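Local atomic coordinates of dipeptidase AC. Metallo peptidase. MEROPS family M19 (Rhodobacter sphaeroides, PDB entry 3LY0), a protein that probably acts as a zinc-dependent dipeptidase of family M19, hydrolysing the peptide bond of dipeptides such as the L-Ala-D-Ala mimicked by its bound phosphinate. Residues Gly163-Arg168 against Ser211-Lys216; Lys205-Leu210 against Val230-Asn235; Gly217-Ala222 against Leu251-Glu256; Arg258-Leu263 against Tyr348-Arg353. All blocks are in the same frame, centred on the assembly; numbering follows the deposited sequence. Where two conformers were deposited one is given.

How the interactions relate
Going from the N terminus, interaction 1 opens first: the loop 163-168 after strand 159-163 meets 211-216, which leads into helix 215-224. Interaction 2 starts inside that loop, at strand 207-208, and closes beyond it at strand 230-231, so the two cross; both reach the same zinc and the inhibitor, and Ser211 and Ser234 join them. Interaction 3 sets helix 215-224 beside helix 248-256 and crosses interaction 2 in turn, Leu210 touching Phe218. Interaction 4 comes last and closes the longest loop, bringing strand 260-263, the neighbour of strand 230-231, against the C-terminal helix 336-354. Together they tie neighbouring strands and helices of the TIM barrel, including its C-terminal helix, beside the metal site.

Interaction 1. Residues Gly163-Arg168 against Ser211-Lys216; sequences GPVWSR and SHLNEK. With ZN (zinc ion), chain E; LY0 ((2R)-3-[(R)-[(1R)-1-aminoethyl](hydroxy)phosphoryl]-2-methylpropanoic acid), chain C.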
# COMPACT_ATOMS: atom_id res chain seq x y z
N GLY A 163 -4.01 -5.54 -5.72
CA GLY A 163 -4.35 -4.40 -6.56
C GLY A 163 -4.29 -4.83 -8.02
O GLY A 163 -3.24 -5.26 -8.50
N PRO A 164 -5.41 -4.72 -8.75
CA PRO A 164 -5.38 -5.19 -10.14
C PRO A 164 -4.30 -4.52 -10.99
O PRO A 164 -3.77 -5.15 -11.92
CB PRO A 164 -6.77 -4.82 -10.66
CG PRO A 164 -7.64 -4.86 -9.43
CD PRO A 164 -6.76 -4.36 -8.30
N VAL A 165 -4.00 -3.25 -10.72
CA VAL A 165 -2.98 -2.55 -11.47
C VAL A 165 -2.01 -1.79 -10.58
O VAL A 165 -2.35 -1.37 -9.47
CB VAL A 165 -3.58 -1.56 -12.48
CG1 VAL A 165 -4.58 -2.25 -13.41
CG2 VAL A 165 -4.23 -0.35 -11.76
N TRP A 166 -0.79 -1.62 -11.09
CA TRP A 166 0.14 -0.61 -10.62
C TRP A 166 -0.07 0.56 -11.59
O TRP A 166 -1.09 0.61 -12.29
CB TRP A 166 1.57 -1.17 -10.62
CG TRP A 166 2.56 -0.21 -10.08
CD1 TRP A 166 2.63 0.27 -8.80
CD2 TRP A 166 3.63 0.41 -10.80
NE1 TRP A 166 3.67 1.16 -8.69
CE2 TRP A 166 4.30 1.27 -9.90
CE3 TRP A 166 4.08 0.34 -12.13
CZ2 TRP A 166 5.40 2.04 -10.27
CZ3 TRP A 166 5.18 1.12 -12.49
CH2 TRP A 166 5.82 1.95 -11.57
N SER A 167 0.87 1.50 -11.65
CA SER A 167 0.75 2.62 -12.59
C SER A 167 1.28 2.20 -13.97
O SER A 167 2.31 2.70 -14.44
CB SER A 167 1.46 3.85 -12.03
OG SER A 167 0.67 4.46 -11.01
N ARG A 168 0.56 1.27 -14.59
CA ARG A 168 1.03 0.57 -15.79
C ARG A 168 -0.12 -0.31 -16.27
O ARG A 168 -0.84 -0.87 -15.45
CB ARG A 168 2.24 -0.28 -15.41
CG ARG A 168 2.83 -1.14 -16.53
CD ARG A 168 4.07 -1.86 -16.02
NE ARG A 168 3.75 -2.71 -14.88
CZ ARG A 168 4.57 -2.96 -13.86
NH1 ARG A 168 5.79 -2.44 -13.82
NH2 ARG A 168 4.16 -3.75 -12.87
N SER A 211 -5.60 1.51 -4.86
CA SER A 211 -4.45 2.38 -5.08
C SER A 211 -3.81 2.06 -6.43
O SER A 211 -3.55 0.90 -6.75
CB SER A 211 -3.42 2.28 -3.94
OG SER A 211 -3.94 2.78 -2.72
N HIS A 212 -3.59 3.13 -7.20
CA HIS A 212 -3.06 3.10 -8.59
C HIS A 212 -4.11 2.97 -9.66
O HIS A 212 -3.85 3.35 -10.79
CB HIS A 212 -2.00 2.02 -8.81
CG HIS A 212 -0.73 2.28 -8.06
ND1 HIS A 212 0.27 3.07 -8.56
CD2 HIS A 212 -0.30 1.81 -6.87
CE1 HIS A 212 1.26 3.12 -7.68
NE2 HIS A 212 0.95 2.35 -6.66
N LEU A 213 -5.27 2.41 -9.33
CA LEU A 213 -6.33 2.25 -10.33
C LEU A 213 -6.84 3.63 -10.71
O LEU A 213 -6.99 4.50 -9.86
CB LEU A 213 -7.44 1.39 -9.75
CG LEU A 213 -8.50 0.88 -10.73
CD1 LEU A 213 -7.90 0.09 -11.90
CD2 LEU A 213 -9.51 0.03 -9.98
N ASN A 214 -7.09 3.84 -12.00
CA ASN A 214 -7.63 5.11 -12.45
C ASN A 214 -9.11 5.25 -12.07
O ASN A 214 -9.72 4.33 -11.51
CB ASN A 214 -7.36 5.36 -13.94
CG ASN A 214 -8.14 4.43 -14.86
OD1 ASN A 214 -9.14 3.81 -14.47
ND2 ASN A 214 -7.69 4.34 -16.12
N GLU A 215 -9.68 6.41 -12.35
CA GLU A 215 -11.01 6.71 -11.84
C GLU A 215 -12.09 5.83 -12.47
O GLU A 215 -13.04 5.39 -11.80
CB GLU A 215 -11.34 8.20 -12.02
CG GLU A 215 -12.59 8.62 -11.26
CD GLU A 215 -12.76 10.12 -11.15
OE1 GLU A 215 -11.84 10.87 -11.51
OE2 GLU A 215 -13.83 10.55 -10.68
N LYS A 216 -11.96 5.57 -13.77
CA LYS A 216 -12.95 4.71 -14.42
C LYS A 216 -12.88 3.29 -13.87
O LYS A 216 -13.91 2.67 -13.64
CB LYS A 216 -12.80 4.72 -15.94
CG LYS A 216 -13.21 6.05 -16.57
CD LYS A 216 -13.22 5.97 -18.10
CE LYS A 216 -13.47 7.34 -18.74
NZ LYS A 216 -12.23 8.17 -18.83
ZN ZN E . 2.19 1.89 -4.90
P LY0 C . 4.94 2.26 -5.05
C1 LY0 C . 7.07 1.60 -6.73
N1 LY0 C . 5.98 -0.19 -5.40
C2 LY0 C . 6.38 1.21 -5.44
C4 LY0 C . 5.48 3.98 -4.70
C5 LY0 C . 4.71 5.05 -5.41
C6 LY0 C . 3.22 4.86 -5.33
C7 LY0 C . 5.18 6.45 -5.12
O31 LY0 C . 4.28 1.61 -3.85
O32 LY0 C . 3.93 2.21 -6.25
O61 LY0 C . 2.42 5.58 -6.16
O62 LY0 C . 2.71 4.04 -4.55
O HOH W 1 -2.12 -1.56 -6.66
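This is a buried loop-to-loop contact in the active site of the TIM barrel, built round the zinc ligand His212. The ring is held at two corners: His212 NE2 binds the zinc at 2.2 Å, and His212 ND1 donates a nearly straight bond, lying in the ring plane, to Ser167 OG 2.8 Å away; this should fix the rotation of the ring. Ser167 OG is also bonded to the carbonyl of Val176, which probably helps to orient it. Trp166, with CG anti to the backbone N (chi1 -177°), runs alongside His212 and brings CD1 over one face of the imidazole, the two rings oblique at 43°. Trp166 NE1 donates to the phosphinate oxygen O32 of the inhibitor over 2.7 Å, and O32 itself binds the zinc. A leucine at Trp166 would remove this N-H and the indole and would probably weaken both the hold on O32 and the packing on the imidazole. Behind the site, Val165 CG2 meets Leu213 CD1 at 3.7 Å, and a water donates to the carbonyls of both Val165 and Ser211. The loop 163-168 leaves strand 159-163, while 211-216 follows strand 207-208 and turns at the N-cap Asn214 into helix 215-224.

Interaction 2. Residues Lys205-Leu210 against Val230-Asn235; sequences KIMLDL and VATHSN. With ZN (zinc ion), chain E; LY0 ((2R)-3-[(R)-[(1R)-1-aminoethyl](hydroxy)phosphoryl]-2-methylpropanoic acid), chain C.
The His233 imidazole has its contacts at its edge: NE2 binds the zinc at 2.2 Å, and ND1 donates close to the ring plane to Thr232 OG1. The carboxylate of Asp209 is met from above its plane on both oxygens, by Thr232 N at OD1 (2.9 Å) and by Thr232 OG1 at OD2 (2.6 Å); OD1 also accepts from Ser211 N. The hydroxyl proton of Thr232 thus goes to Asp209, leaving OG1 to accept from His233. Thr232 is the second-shell residue that orients His233, and Asp209, one shell further out, holds Thr232. The aspartate charge would probably polarise this relay and strengthen the imidazole as a ligand. An alanine at Asp209 would take away both acceptors and would probably loosen Thr232 and, through it, His233. Alongside, Met207, bent at chi3, lays CE against Thr232 CG2 (a tight 3.5 Å) and Val230 CG1. The backbones meet through a straight bond from Leu210 N to Val230 O, 2.8 Å long, and a water links Leu208 O to Val230 N. Helix 215-224 connects strands 207-208 and 230-231, a beta-alpha-beta unit of the TIM barrel, whose strand ends carry the metal ligands; Glu139 and His212 complete this zinc's protein ligands.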
# COMPACT_ATOMS: atom_id res chain seq x y z
N LYS A 205 -12.54 -14.14 -1.31
CA LYS A 205 -12.31 -13.25 -0.17
C LYS A 205 -10.88 -12.72 -0.16
O LYS A 205 -10.22 -12.67 0.89
CB LYS A 205 -12.64 -13.95 1.15
CG LYS A 205 -14.05 -14.54 1.18
CD LYS A 205 -15.09 -13.45 1.07
CE LYS A 205 -16.50 -14.03 1.00
NZ LYS A 205 -16.81 -14.64 -0.33
N ILE A 206 -10.40 -12.35 -1.34
CA ILE A 206 -9.15 -11.61 -1.52
C ILE A 206 -9.48 -10.13 -1.57
O ILE A 206 -10.30 -9.70 -2.38
CB ILE A 206 -8.45 -12.03 -2.84
CG1 ILE A 206 -8.03 -13.50 -2.76
CG2 ILE A 206 -7.24 -11.13 -3.12
CD1 ILE A 206 -7.46 -14.05 -4.06
N MET A 207 -8.85 -9.34 -0.71
CA MET A 207 -9.09 -7.89 -0.67
C MET A 207 -8.62 -7.25 -1.97
O MET A 207 -7.52 -7.52 -2.43
CB MET A 207 -8.35 -7.26 0.51
CG MET A 207 -8.72 -5.79 0.84
SD MET A 207 -7.48 -4.94 1.90
CE MET A 207 -6.38 -4.32 0.63
N LEU A 208 -9.46 -6.39 -2.54
CA LEU A 208 -9.06 -5.61 -3.70
C LEU A 208 -8.53 -4.25 -3.26
O LEU A 208 -9.12 -3.60 -2.40
CB LEU A 208 -10.26 -5.40 -4.62
CG LEU A 208 -10.71 -6.67 -5.32
CD1 LEU A 208 -12.19 -6.57 -5.68
CD2 LEU A 208 -9.85 -6.91 -6.54
N ASP A 209 -7.41 -3.84 -3.84
CA ASP A 209 -6.77 -2.58 -3.52
C ASP A 209 -6.89 -1.64 -4.72
O ASP A 209 -6.43 -1.96 -5.82
CB ASP A 209 -5.29 -2.83 -3.19
CG ASP A 209 -4.55 -1.57 -2.78
OD1 ASP A 209 -5.17 -0.49 -2.61
OD2 ASP A 209 -3.31 -1.66 -2.64
N LEU A 210 -7.50 -0.48 -4.50
CA LEU A 210 -7.74 0.50 -5.55
C LEU A 210 -6.59 1.48 -5.76
O LEU A 210 -6.60 2.24 -6.73
CB LEU A 210 -9.01 1.28 -5.24
CG LEU A 210 -10.27 0.43 -5.03
CD1 LEU A 210 -11.33 1.24 -4.30
CD2 LEU A 210 -10.79 -0.03 -6.37
N VAL A 230 -11.22 -0.35 -0.77
CA VAL A 230 -9.99 -0.09 -0.04
C VAL A 230 -8.95 0.51 -0.96
O VAL A 230 -8.75 0.03 -2.07
CB VAL A 230 -9.39 -1.41 0.49
CG1 VAL A 230 -8.09 -1.12 1.22
CG2 VAL A 230 -10.38 -2.14 1.40
N ALA A 231 -8.30 1.57 -0.50
CA ALA A 231 -7.09 2.08 -1.15
C ALA A 231 -6.01 2.03 -0.08
O ALA A 231 -6.08 2.76 0.91
CB ALA A 231 -7.31 3.51 -1.62
N THR A 232 -5.04 1.13 -0.24
CA THR A 232 -4.09 0.90 0.85
C THR A 232 -3.10 2.04 1.08
O THR A 232 -2.59 2.19 2.19
CB THR A 232 -3.25 -0.38 0.65
OG1 THR A 232 -2.49 -0.26 -0.56
CG2 THR A 232 -4.13 -1.65 0.60
N HIS A 233 -2.81 2.82 0.04
CA HIS A 233 -1.81 3.88 0.16
C HIS A 233 -2.12 5.05 -0.78
O HIS A 233 -1.45 5.25 -1.80
CB HIS A 233 -0.35 3.34 0.05
CG HIS A 233 -0.02 2.62 -1.23
ND1 HIS A 233 -0.70 1.51 -1.68
CD2 HIS A 233 0.98 2.83 -2.12
CE1 HIS A 233 -0.16 1.09 -2.81
NE2 HIS A 233 0.87 1.86 -3.09
N SER A 234 -3.14 5.81 -0.40
CA SER A 234 -3.62 6.94 -1.22
C SER A 234 -4.11 8.05 -0.31
O SER A 234 -4.68 7.77 0.75
CB SER A 234 -4.79 6.50 -2.11
OG SER A 234 -4.40 5.50 -3.03
N ASN A 235 -3.92 9.30 -0.74
CA ASN A 235 -4.28 10.45 0.07
C ASN A 235 -5.41 11.27 -0.54
O ASN A 235 -6.11 10.79 -1.44
CB ASN A 235 -3.04 11.29 0.38
CG ASN A 235 -1.99 10.50 1.14
OD1 ASN A 235 -2.31 9.51 1.81
ND2 ASN A 235 -0.72 10.90 1.03
ZN ZN E . 2.19 1.89 -4.90
P LY0 C . 4.94 2.26 -5.05
C1 LY0 C . 7.07 1.60 -6.73
N1 LY0 C . 5.98 -0.19 -5.40
C2 LY0 C . 6.38 1.21 -5.44
C4 LY0 C . 5.48 3.98 -4.70
C5 LY0 C . 4.71 5.05 -5.41
C6 LY0 C . 3.22 4.86 -5.33
C7 LY0 C . 5.18 6.45 -5.12
O31 LY0 C . 4.28 1.61 -3.85
O32 LY0 C . 3.93 2.21 -6.25
O61 LY0 C . 2.42 5.58 -6.16
O62 LY0 C . 2.71 4.04 -4.55
O HOH W 2 -11.48 -2.26 -3.06

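Interaction 3. Residues Gly217-Ala222 against Leu251-Glu256; sequences GFDDVA and LAMIRE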
# COMPACT_ATOMS: atom_id res chain seq x y z
N GLY A 217 -11.66 2.80 -13.64
CA GLY A 217 -11.51 1.47 -13.07
C GLY A 217 -12.07 1.44 -11.65
O GLY A 217 -12.72 0.47 -11.24
N PHE A 218 -11.81 2.52 -10.90
CA PHE A 218 -12.34 2.66 -9.56
C PHE A 218 -13.87 2.58 -9.58
O PHE A 218 -14.48 1.88 -8.78
CB PHE A 218 -11.87 4.01 -8.98
CG PHE A 218 -12.45 4.35 -7.64
CD1 PHE A 218 -11.70 4.19 -6.48
CD2 PHE A 218 -13.74 4.84 -7.53
CE1 PHE A 218 -12.23 4.53 -5.23
CE2 PHE A 218 -14.28 5.17 -6.29
CZ PHE A 218 -13.53 5.01 -5.14
N ASP A 219 -14.49 3.31 -10.51
CA ASP A 219 -15.94 3.28 -10.62
C ASP A 219 -16.47 1.87 -10.91
O ASP A 219 -17.51 1.47 -10.39
CB ASP A 219 -16.43 4.26 -11.70
CG ASP A 219 -16.29 5.71 -11.29
OD1 ASP A 219 -16.14 5.99 -10.08
OD2 ASP A 219 -16.35 6.58 -12.18
N ASP A 220 -15.74 1.14 -11.74
CA ASP A 220 -16.10 -0.24 -12.07
C ASP A 220 -16.06 -1.13 -10.83
O ASP A 220 -16.98 -1.90 -10.56
CB ASP A 220 -15.17 -0.79 -13.15
CG ASP A 220 -15.46 -0.21 -14.53
OD1 ASP A 220 -16.58 0.31 -14.75
OD2 ASP A 220 -14.56 -0.27 -15.39
N VAL A 221 -14.99 -1.01 -10.03
CA VAL A 221 -14.91 -1.80 -8.82
C VAL A 221 -16.01 -1.41 -7.84
O VAL A 221 -16.64 -2.27 -7.22
CB VAL A 221 -13.53 -1.68 -8.15
CG1 VAL A 221 -13.50 -2.53 -6.88
CG2 VAL A 221 -12.44 -2.11 -9.11
N ALA A 222 -16.27 -0.11 -7.72
CA ALA A 222 -17.33 0.35 -6.82
C ALA A 222 -18.68 -0.23 -7.21
O ALA A 222 -19.51 -0.51 -6.35
CB ALA A 222 -17.39 1.87 -6.82
N LEU A 251 -13.91 9.30 -2.16
CA LEU A 251 -13.97 9.09 -0.72
C LEU A 251 -15.39 8.76 -0.26
O LEU A 251 -15.59 7.91 0.61
CB LEU A 251 -13.42 10.31 0.04
CG LEU A 251 -11.94 10.63 -0.14
CD1 LEU A 251 -11.60 11.92 0.58
CD2 LEU A 251 -11.05 9.50 0.36
N ALA A 252 -16.38 9.45 -0.82
CA ALA A 252 -17.77 9.22 -0.42
C ALA A 252 -18.20 7.80 -0.77
O ALA A 252 -18.93 7.17 -0.01
CB ALA A 252 -18.69 10.25 -1.08
N MET A 253 -17.76 7.31 -1.91
CA MET A 253 -18.07 5.95 -2.32
C MET A 253 -17.39 4.93 -1.39
O MET A 253 -17.99 3.94 -1.00
CB MET A 253 -17.68 5.75 -3.78
CG MET A 253 -18.38 6.75 -4.70
SD MET A 253 -17.62 7.02 -6.32
CE MET A 253 -17.75 5.38 -6.99
N ILE A 254 -16.14 5.20 -1.02
CA ILE A 254 -15.43 4.34 -0.09
C ILE A 254 -16.17 4.31 1.25
O ILE A 254 -16.38 3.24 1.84
CB ILE A 254 -13.96 4.79 0.09
CG1 ILE A 254 -13.18 4.55 -1.21
CG2 ILE A 254 -13.30 4.09 1.28
CD1 ILE A 254 -11.81 5.23 -1.26
N ARG A 255 -16.57 5.48 1.73
CA ARG A 255 -17.32 5.57 2.98
C ARG A 255 -18.60 4.73 2.94
O ARG A 255 -18.89 3.98 3.87
CB ARG A 255 -17.68 7.02 3.33
CG ARG A 255 -18.27 7.13 4.74
CD ARG A 255 -18.67 8.55 5.16
NE ARG A 255 -19.05 8.58 6.58
CZ ARG A 255 -18.74 9.54 7.44
NH1 ARG A 255 -18.05 10.60 7.04
NH2 ARG A 255 -19.14 9.45 8.70
N GLU A 256 -19.36 4.88 1.86
CA GLU A 256 -20.64 4.17 1.74
C GLU A 256 -20.42 2.66 1.85
O GLU A 256 -21.23 1.94 2.43
CB GLU A 256 -21.32 4.51 0.41
CG GLU A 256 -22.65 3.81 0.17
CD GLU A 256 -23.28 4.19 -1.16
OE1 GLU A 256 -22.90 5.23 -1.73
OE2 GLU A 256 -24.17 3.44 -1.63
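The tight part of this helix-helix contact gathers round one methyl group, Met253 CE, while its outer side, where Asp219 is partly exposed, faces solvent. The methionine chain, bent at chi3 (62°), carries its tip across to helix 217-222, where Met253 CE lies 3.5 Å from Phe218 CE2 and just as close to Ala222 CB. Its sulfur stands at the edge of the phenyl ring, Met253 SD being 5.2 Å from the Phe218 centroid and 84° off the normal, a Met-aromatic contact. Phe218 extends from its helix with CG anti to the backbone N (chi1 175°), so the far rim of the ring does the touching, Phe218 CZ meeting Ile254 CG1 at 4.0 Å. The phenylalanine is buried and also packs on Leu210, whereas Met253, modelled in two conformers, is partly exposed. On the solvent side Asp219 brings OD1 equally near, 3.5 Å from Met253 CE, but covers little area; that oxygen belongs to a salt bridge with Arg249. No hydrogen bond joins the two segments, and their axes stay 11.2 Å apart at closest approach, so Met253 and Phe218 span most of the gap. The helices run nearly parallel, crossing at 20°, as neighbouring outer helices of a TIM barrel do; they flank strand 230-231 in the chain, about 10 Å or more, side chain to side chain, from the zinc ligands His212 and His233.

Interaction 4. Residues Arg258-Leu263 against Tyr348-Arg353; sequences RGMVGL and YGLLER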
# COMPACT_ATOMS: atom_id res chain seq x y z
N ARG A 258 -18.25 1.17 3.60
CA ARG A 258 -17.59 0.84 4.88
C ARG A 258 -16.15 0.40 4.63
O ARG A 258 -15.68 -0.60 5.20
CB ARG A 258 -18.35 -0.25 5.64
CG ARG A 258 -19.82 0.07 5.88
CD ARG A 258 -20.49 -1.08 6.63
NE ARG A 258 -19.92 -1.29 7.96
CZ ARG A 258 -19.91 -2.46 8.59
NH1 ARG A 258 -20.42 -3.54 8.02
NH2 ARG A 258 -19.37 -2.55 9.81
N GLY A 259 -15.46 1.16 3.79
CA GLY A 259 -14.13 0.80 3.33
C GLY A 259 -12.97 1.32 4.17
O GLY A 259 -13.07 1.46 5.38
N MET A 260 -11.85 1.59 3.51
CA MET A 260 -10.64 1.94 4.25
C MET A 260 -9.66 2.63 3.33
O MET A 260 -9.49 2.23 2.16
CB MET A 260 -10.02 0.65 4.80
CG MET A 260 -8.80 0.86 5.69
SD MET A 260 -9.14 1.62 7.33
CE MET A 260 -7.48 1.55 8.03
N VAL A 261 -9.03 3.68 3.86
CA VAL A 261 -7.94 4.35 3.15
C VAL A 261 -6.72 4.42 4.05
O VAL A 261 -6.82 4.86 5.20
CB VAL A 261 -8.33 5.77 2.67
CG1 VAL A 261 -7.12 6.47 2.06
CG2 VAL A 261 -9.46 5.69 1.66
N GLY A 262 -5.59 3.95 3.54
CA GLY A 262 -4.33 4.08 4.25
C GLY A 262 -3.56 5.31 3.80
O GLY A 262 -3.35 5.52 2.60
N LEU A 263 -3.14 6.14 4.76
CA LEU A 263 -2.36 7.33 4.47
C LEU A 263 -0.97 6.99 3.93
O LEU A 263 -0.18 6.33 4.60
CB LEU A 263 -2.21 8.18 5.74
CG LEU A 263 -1.51 9.52 5.52
CD1 LEU A 263 -2.48 10.58 5.01
CD2 LEU A 263 -0.83 9.98 6.82
N TYR A 348 -7.70 -3.81 11.27
CA TYR A 348 -8.15 -5.12 11.73
C TYR A 348 -9.64 -5.31 11.47
O TYR A 348 -10.07 -6.39 11.06
CB TYR A 348 -7.82 -5.36 13.21
CG TYR A 348 -6.34 -5.33 13.56
CD1 TYR A 348 -5.36 -5.44 12.58
CD2 TYR A 348 -5.93 -5.19 14.88
CE1 TYR A 348 -4.01 -5.41 12.91
CE2 TYR A 348 -4.59 -5.16 15.22
CZ TYR A 348 -3.63 -5.27 14.23
OH TYR A 348 -2.29 -5.24 14.56
N GLY A 349 -10.43 -4.27 11.72
CA GLY A 349 -11.85 -4.30 11.41
C GLY A 349 -12.10 -4.50 9.93
O GLY A 349 -12.95 -5.29 9.54
N LEU A 350 -11.37 -3.76 9.09
CA LEU A 350 -11.49 -3.89 7.65
C LEU A 350 -11.21 -5.34 7.20
O LEU A 350 -11.93 -5.90 6.36
CB LEU A 350 -10.54 -2.91 6.95
CG LEU A 350 -10.49 -2.94 5.41
CD1 LEU A 350 -9.65 -4.10 4.88
CD2 LEU A 350 -11.89 -2.97 4.80
N LEU A 351 -10.17 -5.95 7.77
CA LEU A 351 -9.84 -7.32 7.40
C LEU A 351 -10.99 -8.25 7.74
O LEU A 351 -11.32 -9.14 6.96
CB LEU A 351 -8.55 -7.79 8.08
CG LEU A 351 -7.28 -7.02 7.68
CD1 LEU A 351 -6.10 -7.53 8.51
CD2 LEU A 351 -7.01 -7.14 6.19
N GLU A 352 -11.62 -8.03 8.89
CA GLU A 352 -12.73 -8.88 9.30
C GLU A 352 -13.93 -8.69 8.38
O GLU A 352 -14.61 -9.66 8.00
CB GLU A 352 -13.09 -8.63 10.77
CG GLU A 352 -11.99 -9.10 11.73
CD GLU A 352 -12.24 -8.72 13.18
OE1 GLU A 352 -11.75 -9.45 14.06
OE2 GLU A 352 -12.91 -7.69 13.43
N ARG A 353 -14.18 -7.44 7.97
CA ARG A 353 -15.27 -7.16 7.05
C ARG A 353 -15.05 -7.75 5.66
O ARG A 353 -16.00 -7.99 4.93
CB ARG A 353 -15.52 -5.66 6.93
CG ARG A 353 -15.96 -4.99 8.22
CD ARG A 353 -16.59 -3.63 7.96
NE ARG A 353 -15.68 -2.64 7.38
CZ ARG A 353 -14.71 -2.03 8.06
NH1 ARG A 353 -14.51 -2.31 9.34
NH2 ARG A 353 -13.94 -1.13 7.46
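Hydrogen bonding comes first, and all of it comes from Arg353. Its guanidinium turns side-on to a backbone carbonyl and grips Arg258 O with two nitrogens, Arg353 NH2 at 2.9 Å and Arg353 NE at 3.0 Å. Both bonds are bent, with N-H...O angles of 138° and 136°; the oxygen lies close to the guanidinium plane, while NE comes in the plane of the carbonyl and NH2 from above it. Arg258 has positive phi and ends helix 248-256 in a Schellman motif, so Arg353 ties helix 336-354 to the turn leading into strand 260-263. Between the two arginines the approach is oblique: Arg353 CD sits over one face of the Arg258 guanidinium, 3.5 Å from Arg258 NH2, and the two planes are 34° apart. Apolar packing is small and buried, Met260 CB meeting Leu350 CG at 3.7 Å, where Leu350 points at the strand. Met260 then bends at chi2 and packs about a turn earlier in the same helix, on Asn346 and Trp347. Chemically, two like charges lie near each other, with Arg258 NH2 and Arg353 NE 4.4 Å apart; the carbonyl oxygen that Arg353 grips and the solvent exposure of Arg258 probably offset the repulsion.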